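Local coordinates for cellulose biosynthesis protein BcsG (Salmonella typhimurium LT2, PDB 5OLT) that is required for cellulose biosynthesis, here as the zinc-binding extramembrane domain of BcsG, a cellulose synthase subunit of the alkaline phosphatase family, at residues Val63-Ser68 / Phe213-Pro218; Met146-Gly151 / Ser186-Asp191; Val263-Gly268 / Asn291-Val296. One frame throughout, in Å; residues are numbered along the deposited sequence. Where two conformers were deposited one is given.

Contact 1: residues Val63-Ser68 / Phe213-Pro218; sequences VINICS and FFNLLP. With ZN (zinc ion), chain B.
Leu216 overlaps Ile64 on the face of the sheet they share, its CD1 methyl lying 3.6 Å from Ile64 CG2. The same methyl sits 3.5 Å above the ring plane of Phe214, over the ring centre, so one branch of leucine serves as apolar neighbour to both its own strand and the next. Leu216 CG, anti to the carbonyl carbon (chi1 -64°), carries the branch whose CD1 meets Ile64. Ile64 CG1 and Phe214 CD2 lie 4.2 Å apart as the two side chains project together from neighbouring strands, and Val194 and Leu195 of helix 191-203 cover the phenylalanine.

On the other face, Asn65 sets CB 3.9 Å from Phe213 CE1, where Leu109 of helix 102-110 touches both residues. Between the faces runs the regular ladder of two parallel strands. Phe214 N and Leu216 N donate to Val63 O and Asn65 O, while Asn65 N and Cys67 N donate to Phe214 O and Leu216 O. Past the last rung, water 1 donates to both Cys67 O and Leu216 O and carries the pairing into the loops. There Cys67 SG, anti to its backbone N, binds zinc at 2.3 Å and lies 4.1 Å from Leu217 CD1. Ser102, Glu266 and His267 supply the other protein ligands. A metal ligand placed just beyond the C-terminal end of a central parallel strand is typical of the alkaline phosphatase fold.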
loop_
_atom_site.group_PDB
_atom_site.type_symbol
_atom_site.label_atom_id
_atom_site.label_comp_id
_atom_site.label_asym_id
_atom_site.label_seq_id
_atom_site.Cartn_x
_atom_site.Cartn_y
_atom_site.Cartn_z
ATOM N N VAL A 63 -6.119 -2.301 -6.962
ATOM C CA VAL A 63 -5.217 -2.207 -5.808
ATOM C C VAL A 63 -5.332 -3.508 -5.024
ATOM O O VAL A 63 -6.432 -3.888 -4.578
ATOM C CB VAL A 63 -5.587 -0.996 -4.919
ATOM C CG1 VAL A 63 -4.722 -0.946 -3.663
ATOM C CG2 VAL A 63 -5.460 0.288 -5.695
ATOM N N ILE A 64 -4.203 -4.207 -4.882
ATOM C CA ILE A 64 -4.154 -5.528 -4.265
ATOM C C ILE A 64 -3.474 -5.336 -2.900
ATOM O O ILE A 64 -2.253 -5.113 -2.827
ATOM C CB ILE A 64 -3.352 -6.506 -5.177
ATOM C CG1 ILE A 64 -4.083 -6.671 -6.523
ATOM C CG2 ILE A 64 -3.136 -7.845 -4.477
ATOM C CD1 ILE A 64 -3.359 -7.564 -7.502
ATOM N N ASN A 65 -4.268 -5.374 -1.814
ATOM C CA ASN A 65 -3.813 -5.024 -0.481
ATOM C C ASN A 65 -3.698 -6.314 0.328
ATOM O O ASN A 65 -4.692 -6.988 0.583
ATOM C CB ASN A 65 -4.846 -4.034 0.101
ATOM C CG ASN A 65 -4.483 -3.517 1.462
ATOM O OD1 ASN A 65 -3.326 -3.105 1.729
ATOM N ND2 ASN A 65 -5.469 -3.489 2.338
ATOM N N ILE A 66 -2.463 -6.684 0.656
ATOM C CA ILE A 66 -2.169 -8.026 1.174
ATOM C C ILE A 66 -1.826 -7.981 2.646
ATOM O O ILE A 66 -0.876 -7.303 3.046
ATOM C CB ILE A 66 -0.983 -8.658 0.404
ATOM C CG1 ILE A 66 -1.299 -8.741 -1.103
ATOM C CG2 ILE A 66 -0.612 -10.037 0.991
ATOM C CD1 ILE A 66 -0.105 -9.113 -1.963
ATOM N N CYS A 67 -2.592 -8.717 3.451
ATOM C CA CYS A 67 -2.299 -8.816 4.886
ATOM C C CYS A 67 -1.003 -9.606 5.113
ATOM O O CYS A 67 -0.772 -10.613 4.445
ATOM C CB CYS A 67 -3.499 -9.497 5.583
ATOM S SG CYS A 67 -3.356 -9.682 7.395
ATOM N N SER A 68 -0.192 -9.166 6.089
ATOM C CA SER A 68 0.870 -10.023 6.644
ATOM C C SER A 68 1.975 -10.382 5.638
ATOM O O SER A 68 2.350 -11.557 5.518
ATOM C CB SER A 68 0.278 -11.286 7.302
ATOM O OG SER A 68 -0.600 -10.914 8.359
ATOM N N PHE A 213 -10.627 -1.927 -4.989
ATOM C CA PHE A 213 -9.871 -2.233 -3.788
ATOM C C PHE A 213 -10.067 -3.696 -3.452
ATOM O O PHE A 213 -11.210 -4.145 -3.227
ATOM C CB PHE A 213 -10.353 -1.347 -2.632
ATOM C CG PHE A 213 -9.592 -1.553 -1.361
ATOM C CD1 PHE A 213 -8.267 -1.109 -1.280
ATOM C CD2 PHE A 213 -10.168 -2.182 -0.270
ATOM C CE1 PHE A 213 -7.546 -1.281 -0.093
ATOM C CE2 PHE A 213 -9.435 -2.386 0.940
ATOM C CZ PHE A 213 -8.120 -1.937 0.992
ATOM N N PHE A 214 -8.964 -4.444 -3.427
ATOM C CA PHE A 214 -9.016 -5.882 -3.190
ATOM C C PHE A 214 -8.169 -6.225 -1.963
ATOM O O PHE A 214 -6.964 -5.961 -1.982
ATOM C CB PHE A 214 -8.482 -6.600 -4.455
ATOM C CG PHE A 214 -8.365 -8.119 -4.372
ATOM C CD1 PHE A 214 -9.113 -8.920 -3.470
ATOM C CD2 PHE A 214 -7.470 -8.775 -5.246
ATOM C CE1 PHE A 214 -8.976 -10.301 -3.446
ATOM C CE2 PHE A 214 -7.355 -10.168 -5.221
ATOM C CZ PHE A 214 -8.090 -10.932 -4.326
ATOM N N ASN A 215 -8.792 -6.774 -0.905
ATOM C CA ASN A 215 -8.050 -7.130 0.301
ATOM C C ASN A 215 -7.927 -8.652 0.437
ATOM O O ASN A 215 -8.899 -9.377 0.251
ATOM C CB ASN A 215 -8.698 -6.516 1.560
ATOM C CG ASN A 215 -7.890 -6.800 2.792
ATOM O OD1 ASN A 215 -8.181 -7.741 3.525
ATOM N ND2 ASN A 215 -6.862 -5.977 3.040
ATOM N N LEU A 216 -6.699 -9.106 0.705
ATOM C CA LEU A 216 -6.328 -10.525 0.708
ATOM C C LEU A 216 -5.772 -10.969 2.045
ATOM O O LEU A 216 -4.803 -10.394 2.526
ATOM C CB LEU A 216 -5.212 -10.811 -0.343
ATOM C CG LEU A 216 -5.563 -10.602 -1.787
ATOM C CD1 LEU A 216 -5.557 -9.123 -2.117
ATOM C CD2 LEU A 216 -4.561 -11.334 -2.670
ATOM N N LEU A 217 -6.332 -12.046 2.576
ATOM C CA LEU A 217 -5.987 -12.582 3.883
ATOM C C LEU A 217 -5.179 -13.914 3.951
ATOM O O LEU A 217 -4.947 -14.396 5.060
ATOM C CB LEU A 217 -7.355 -12.834 4.607
ATOM C CG LEU A 217 -7.367 -12.775 6.118
ATOM C CD1 LEU A 217 -7.016 -11.361 6.588
ATOM C CD2 LEU A 217 -8.733 -13.196 6.652
ATOM N N PRO A 218 -4.727 -14.514 2.816
ATOM C CA PRO A 218 -4.195 -15.877 2.995
ATOM C C PRO A 218 -2.949 -15.982 3.872
ATOM O O PRO A 218 -2.708 -17.050 4.443
ATOM C CB PRO A 218 -3.895 -16.323 1.567
ATOM C CG PRO A 218 -3.580 -15.059 0.851
ATOM C CD PRO A 218 -4.583 -14.069 1.413
HETATM ZN ZN ZN B . -3.480 -7.555 8.210
HETATM O O HOH W 1 -2.595 -12.179 3.147
HETATM O O HOH W 2 -3.779 -8.770 10.374
#

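Contact 2: residues Met146-Gly151 / Ser186-Asp191; sequences MMDHNG and SPVYDD
Asp148 and Tyr189 join the loop leaving edge strand 142-147 to the second strand of a small antiparallel pair, 178-181 with 187-189. Tyr189 N donates to Asp148 O at 2.7 Å, and Val188 packs alongside the aspartate, its CG1 3.8 Å from Asp148 CG. This is the dense end of the contact. Here Asp191, at the start of helix 191-203, brings OD1 to 2.4 Å from Asp148 OD2 with the two carboxylate planes 34° apart, an approach so short that one of the acids probably holds a proton, though so small a distance should be read with caution. Asp148 OD1 takes the N-H of Leu217 as well as that of His149 ND1, which meets it in the plane of the imidazole.

The other end is looser, and its residues are partly exposed. Asn150 ND2 lies 3.6 Å from Ser186 CB; Asn150 OD1 accepts from Glu152 N, and Ser186 OG is also bonded to Asp184. Water 3 spans the gap, accepting from Asn150 N at 2.8 Å and donating to both Ser186 OG and Pro187 O.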
loop_
_atom_site.group_PDB
_atom_site.type_symbol
_atom_site.label_atom_id
_atom_site.label_comp_id
_atom_site.label_asym_id
_atom_site.label_seq_id
_atom_site.Cartn_x
_atom_site.Cartn_y
_atom_site.Cartn_z
ATOM N N MET A 146 -13.580 -5.757 -3.266
ATOM C CA MET A 146 -13.419 -7.167 -3.458
ATOM C C MET A 146 -12.585 -7.695 -2.318
ATOM O O MET A 146 -11.616 -7.024 -1.892
ATOM C CB MET A 146 -12.666 -7.347 -4.783
ATOM C CG MET A 146 -12.635 -8.743 -5.311
ATOM S SD MET A 146 -12.316 -8.681 -7.089
ATOM C CE MET A 146 -10.560 -8.447 -7.178
ATOM N N MET A 147 -12.907 -8.902 -1.834
ATOM C CA MET A 147 -12.049 -9.530 -0.809
ATOM C C MET A 147 -11.986 -11.018 -1.060
ATOM O O MET A 147 -12.895 -11.595 -1.704
ATOM C CB MET A 147 -12.579 -9.278 0.617
ATOM C CG MET A 147 -12.633 -7.808 0.994
ATOM S SD MET A 147 -12.948 -7.522 2.739
ATOM C CE MET A 147 -13.041 -5.718 2.720
ATOM N N ASP A 148 -10.943 -11.665 -0.536
ATOM C CA ASP A 148 -10.919 -13.125 -0.557
ATOM C C ASP A 148 -11.426 -13.698 0.775
ATOM O O ASP A 148 -11.207 -14.861 1.082
ATOM C CB ASP A 148 -9.551 -13.673 -0.968
ATOM C CG ASP A 148 -8.459 -13.340 0.007
ATOM O OD1 ASP A 148 -8.736 -12.865 1.114
ATOM O OD2 ASP A 148 -7.256 -13.573 -0.360
ATOM N N HIS A 149 -12.141 -12.870 1.545
ATOM C CA HIS A 149 -12.670 -13.282 2.833
ATOM C C HIS A 149 -13.881 -12.415 3.133
ATOM O O HIS A 149 -14.184 -11.487 2.385
ATOM C CB HIS A 149 -11.574 -13.133 3.912
ATOM C CG HIS A 149 -11.136 -11.719 4.153
ATOM N ND1 HIS A 149 -10.262 -11.008 3.352
ATOM C CD2 HIS A 149 -11.496 -10.880 5.154
ATOM C CE1 HIS A 149 -10.099 -9.792 3.865
ATOM N NE2 HIS A 149 -10.835 -9.698 4.964
ATOM N N ASN A 150 -14.592 -12.708 4.225
ATOM C CA ASN A 150 -15.847 -11.988 4.437
ATOM C C ASN A 150 -15.688 -10.684 5.206
ATOM O O ASN A 150 -16.681 -9.962 5.380
ATOM C CB ASN A 150 -16.908 -12.906 5.074
ATOM C CG ASN A 150 -16.529 -13.361 6.483
ATOM O OD1 ASN A 150 -15.731 -12.715 7.167
ATOM N ND2 ASN A 150 -17.133 -14.462 6.944
ATOM N N GLY A 151 -14.477 -10.360 5.685
ATOM C CA GLY A 151 -14.271 -9.061 6.379
ATOM C C GLY A 151 -14.881 -8.937 7.766
ATOM O O GLY A 151 -14.851 -7.852 8.331
ATOM N N SER A 186 -13.789 -18.993 9.033
ATOM C CA SER A 186 -14.447 -18.623 7.809
ATOM C C SER A 186 -13.508 -18.828 6.605
ATOM O O SER A 186 -12.296 -19.023 6.759
ATOM C CB SER A 186 -14.987 -17.191 7.867
ATOM O OG SER A 186 -13.923 -16.292 7.992
ATOM N N PRO A 187 -14.078 -18.827 5.403
ATOM C CA PRO A 187 -13.255 -19.171 4.255
ATOM C C PRO A 187 -12.315 -18.069 3.810
ATOM O O PRO A 187 -12.627 -16.870 3.909
ATOM C CB PRO A 187 -14.277 -19.413 3.132
ATOM C CG PRO A 187 -15.569 -19.630 3.796
ATOM C CD PRO A 187 -15.517 -18.821 5.066
ATOM N N VAL A 188 -11.160 -18.492 3.312
ATOM C CA VAL A 188 -10.330 -17.606 2.483
ATOM C C VAL A 188 -10.416 -18.182 1.075
ATOM O O VAL A 188 -9.995 -19.344 0.837
ATOM C CB VAL A 188 -8.877 -17.543 2.976
ATOM C CG1 VAL A 188 -8.130 -16.517 2.112
ATOM C CG2 VAL A 188 -8.841 -17.153 4.450
ATOM N N TYR A 189 -11.028 -17.431 0.164
ATOM C CA TYR A 189 -11.244 -17.924 -1.180
ATOM C C TYR A 189 -9.955 -17.907 -1.996
ATOM O O TYR A 189 -9.053 -17.086 -1.736
ATOM C CB TYR A 189 -12.298 -17.064 -1.882
ATOM C CG TYR A 189 -13.594 -17.123 -1.138
ATOM C CD1 TYR A 189 -14.319 -18.318 -1.095
ATOM C CD2 TYR A 189 -14.086 -16.000 -0.459
ATOM C CE1 TYR A 189 -15.500 -18.411 -0.366
ATOM C CE2 TYR A 189 -15.288 -16.084 0.272
ATOM C CZ TYR A 189 -15.978 -17.286 0.298
ATOM O OH TYR A 189 -17.171 -17.339 0.998
ATOM N N ASP A 190 -9.898 -18.753 -3.021
ATOM C CA ASP A 190 -8.749 -18.775 -3.896
ATOM C C ASP A 190 -8.591 -17.434 -4.608
ATOM O O ASP A 190 -9.537 -16.931 -5.262
ATOM C CB ASP A 190 -8.906 -19.857 -4.954
ATOM C CG ASP A 190 -7.680 -19.983 -5.777
ATOM O OD1 ASP A 190 -6.688 -20.573 -5.287
ATOM O OD2 ASP A 190 -7.684 -19.452 -6.893
ATOM N N ASP A 191 -7.375 -16.898 -4.569
ATOM C CA ASP A 191 -7.176 -15.545 -5.110
ATOM C C ASP A 191 -7.231 -15.484 -6.622
ATOM O O ASP A 191 -7.724 -14.495 -7.186
ATOM C CB ASP A 191 -5.877 -14.957 -4.602
ATOM C CG ASP A 191 -5.968 -14.676 -3.122
ATOM O OD1 ASP A 191 -6.975 -13.979 -2.751
ATOM O OD2 ASP A 191 -5.132 -15.208 -2.328
HETATM O O HOH W 3 -13.883 -15.121 5.564
#

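Contact 3: residues Val263-Gly268 / Asn291-Val296; sequences VVPEHG and NVPAGV. With ZN (zinc ion), chain B.
Val292 turns CG1 beside its backbone N (chi1 -60°), and the methyl reaches 4.0 Å from His267 CA. It packs against the backbone of His267, whose CB points away from strand 291-299; the ring binds zinc through NE2 at 2.1 Å. The other ring nitrogen, ND1, donates to Gly268 O at 2.7 Å, a bond that lies in the imidazole plane but rises 43° out of the carbonyl plane; NE2 bond and ND1 bond together fix the rotation of the ring. Glu266, with CD anti to CA (chi2 171°), binds the same zinc through OE1 at 1.9 Å, and water 2 is a further ligand.

Away from the metal, Val263 and Gly295 form an antiparallel hydrogen-bonded pair, each donating its N-H to the other's carbonyl oxygen. In that register the next such pair would be Pro265 with Pro293, and neither nitrogen carries a hydrogen. Pro265 CD instead rests 3.2 Å from Pro293 O, and Pro265 CB meets Val292 CB at 3.8 Å, the two side chains lying alongside one another and running opposite ways. Pro265 O is buried without a polar partner in the model, consistent with the missing N-H of Pro293.

Strand 259-265 lies between strands 60-66 and 291-299 in the central sheet; Phe95 of strand 90-96 touches Val264, Val292 and Ala294, and Trp71 of helix 71-76 packs on Pro293.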
loop_
_atom_site.group_PDB
_atom_site.type_symbol
_atom_site.label_atom_id
_atom_site.label_comp_id
_atom_site.label_asym_id
_atom_site.label_seq_id
_atom_site.Cartn_x
_atom_site.Cartn_y
_atom_site.Cartn_z
ATOM N N VAL A 263 0.291 -3.331 -6.032
ATOM C CA VAL A 263 0.339 -4.304 -4.957
ATOM C C VAL A 263 0.904 -3.570 -3.751
ATOM O O VAL A 263 2.021 -3.035 -3.834
ATOM C CB VAL A 263 1.252 -5.489 -5.329
ATOM C CG1 VAL A 263 1.470 -6.394 -4.101
ATOM C CG2 VAL A 263 0.610 -6.247 -6.462
ATOM N N VAL A 264 0.182 -3.541 -2.627
ATOM C CA VAL A 264 0.678 -2.821 -1.439
ATOM C C VAL A 264 0.219 -3.568 -0.200
ATOM O O VAL A 264 -0.989 -3.638 0.107
ATOM C CB VAL A 264 0.222 -1.351 -1.440
ATOM C CG1 VAL A 264 -1.264 -1.249 -1.749
ATOM C CG2 VAL A 264 0.622 -0.579 -0.174
ATOM N N PRO A 265 1.158 -4.216 0.460
ATOM C CA PRO A 265 0.786 -4.951 1.689
ATOM C C PRO A 265 0.361 -4.009 2.803
ATOM O O PRO A 265 0.756 -2.845 2.847
ATOM C CB PRO A 265 2.063 -5.677 2.083
ATOM C CG PRO A 265 2.843 -5.746 0.794
ATOM C CD PRO A 265 2.563 -4.455 0.085
ATOM N N GLU A 266 -0.470 -4.550 3.688
ATOM C CA GLU A 266 -0.928 -3.780 4.858
ATOM C C GLU A 266 0.170 -3.586 5.888
ATOM O O GLU A 266 0.244 -2.534 6.537
ATOM C CB GLU A 266 -1.991 -4.586 5.604
ATOM C CG GLU A 266 -3.289 -4.934 4.888
ATOM C CD GLU A 266 -4.086 -5.903 5.735
ATOM O OE1 GLU A 266 -3.615 -6.204 6.861
ATOM O OE2 GLU A 266 -5.146 -6.368 5.292
ATOM N N HIS A 267 0.955 -4.650 6.117
ATOM C CA HIS A 267 1.930 -4.757 7.235
ATOM C C HIS A 267 2.452 -6.174 7.160
ATOM O O HIS A 267 1.814 -7.051 6.527
ATOM C CB HIS A 267 1.227 -4.572 8.639
ATOM C CG HIS A 267 0.148 -5.590 8.896
ATOM N ND1 HIS A 267 0.431 -6.883 9.297
ATOM C CD2 HIS A 267 -1.193 -5.531 8.712
ATOM C CE1 HIS A 267 -0.696 -7.588 9.322
ATOM N NE2 HIS A 267 -1.701 -6.787 8.993
ATOM N N GLY A 268 3.565 -6.413 7.835
ATOM C CA GLY A 268 4.136 -7.742 7.864
ATOM C C GLY A 268 3.453 -8.723 8.787
ATOM O O GLY A 268 2.677 -8.357 9.669
ATOM N N ASN A 291 8.184 -2.362 6.786
ATOM C CA ASN A 291 8.830 -2.139 5.469
ATOM C C ASN A 291 8.326 -3.233 4.507
ATOM O O ASN A 291 8.724 -4.394 4.628
ATOM C CB ASN A 291 10.332 -2.207 5.632
ATOM C CG ASN A 291 11.033 -2.038 4.315
ATOM O OD1 ASN A 291 10.505 -1.381 3.419
ATOM N ND2 ASN A 291 12.208 -2.680 4.170
ATOM N N VAL A 292 7.402 -2.860 3.608
ATOM C CA VAL A 292 6.646 -3.830 2.820
ATOM C C VAL A 292 6.920 -3.703 1.330
ATOM O O VAL A 292 7.206 -2.604 0.843
ATOM C CB VAL A 292 5.128 -3.702 3.103
ATOM C CG1 VAL A 292 4.807 -3.950 4.584
ATOM C CG2 VAL A 292 4.545 -2.343 2.662
ATOM N N PRO A 293 6.798 -4.830 0.589
ATOM C CA PRO A 293 7.043 -4.785 -0.867
ATOM C C PRO A 293 5.872 -4.262 -1.658
ATOM O O PRO A 293 4.940 -5.002 -1.976
ATOM C CB PRO A 293 7.306 -6.263 -1.211
ATOM C CG PRO A 293 6.517 -7.051 -0.192
ATOM C CD PRO A 293 6.687 -6.226 1.101
ATOM N N ALA A 294 5.924 -2.994 -2.016
ATOM C CA ALA A 294 4.895 -2.409 -2.841
ATOM C C ALA A 294 5.393 -2.318 -4.278
ATOM O O ALA A 294 6.564 -1.994 -4.539
ATOM C CB ALA A 294 4.553 -1.029 -2.305
ATOM N N GLY A 295 4.507 -2.620 -5.222
ATOM C CA GLY A 295 4.885 -2.624 -6.638
ATOM C C GLY A 295 3.761 -2.133 -7.505
ATOM O O GLY A 295 2.573 -2.196 -7.141
ATOM N N VAL A 296 4.124 -1.684 -8.704
ATOM C CA VAL A 296 3.143 -1.218 -9.678
ATOM C C VAL A 296 3.482 -1.871 -11.000
ATOM O O VAL A 296 4.658 -1.967 -11.359
ATOM C CB VAL A 296 3.197 0.322 -9.827
ATOM C CG1 VAL A 296 2.136 0.827 -10.809
ATOM C CG2 VAL A 296 3.005 1.010 -8.465
HETATM ZN ZN ZN B . -3.480 -7.555 8.210
HETATM O O HOH W 2 -3.779 -8.770 10.374
#

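All three contacts reach one mixed sheet; contacts 1 and 3 place zinc ligands just past the C-terminal ends of neighbouring parallel strands. Their centres are about 9 Å apart and they share both zinc and water 2; Ile66 O receives the N-H of Glu266 at 2.9 Å, and Asn215 ND2 donates to Glu266 OE2 at 2.9 Å, so Asn215, on strand 210-216, holds the second oxygen of the carboxylate whose other oxygen binds the metal. Contact 2, centred about 10 Å from contact 1, adds the edge strand, with Met146 N meeting Phe213 O at 2.9 Å. It stays off the metal, the side chain of His149 lying about 8 Å from zinc, and its centre is about 19 Å from that of contact 3.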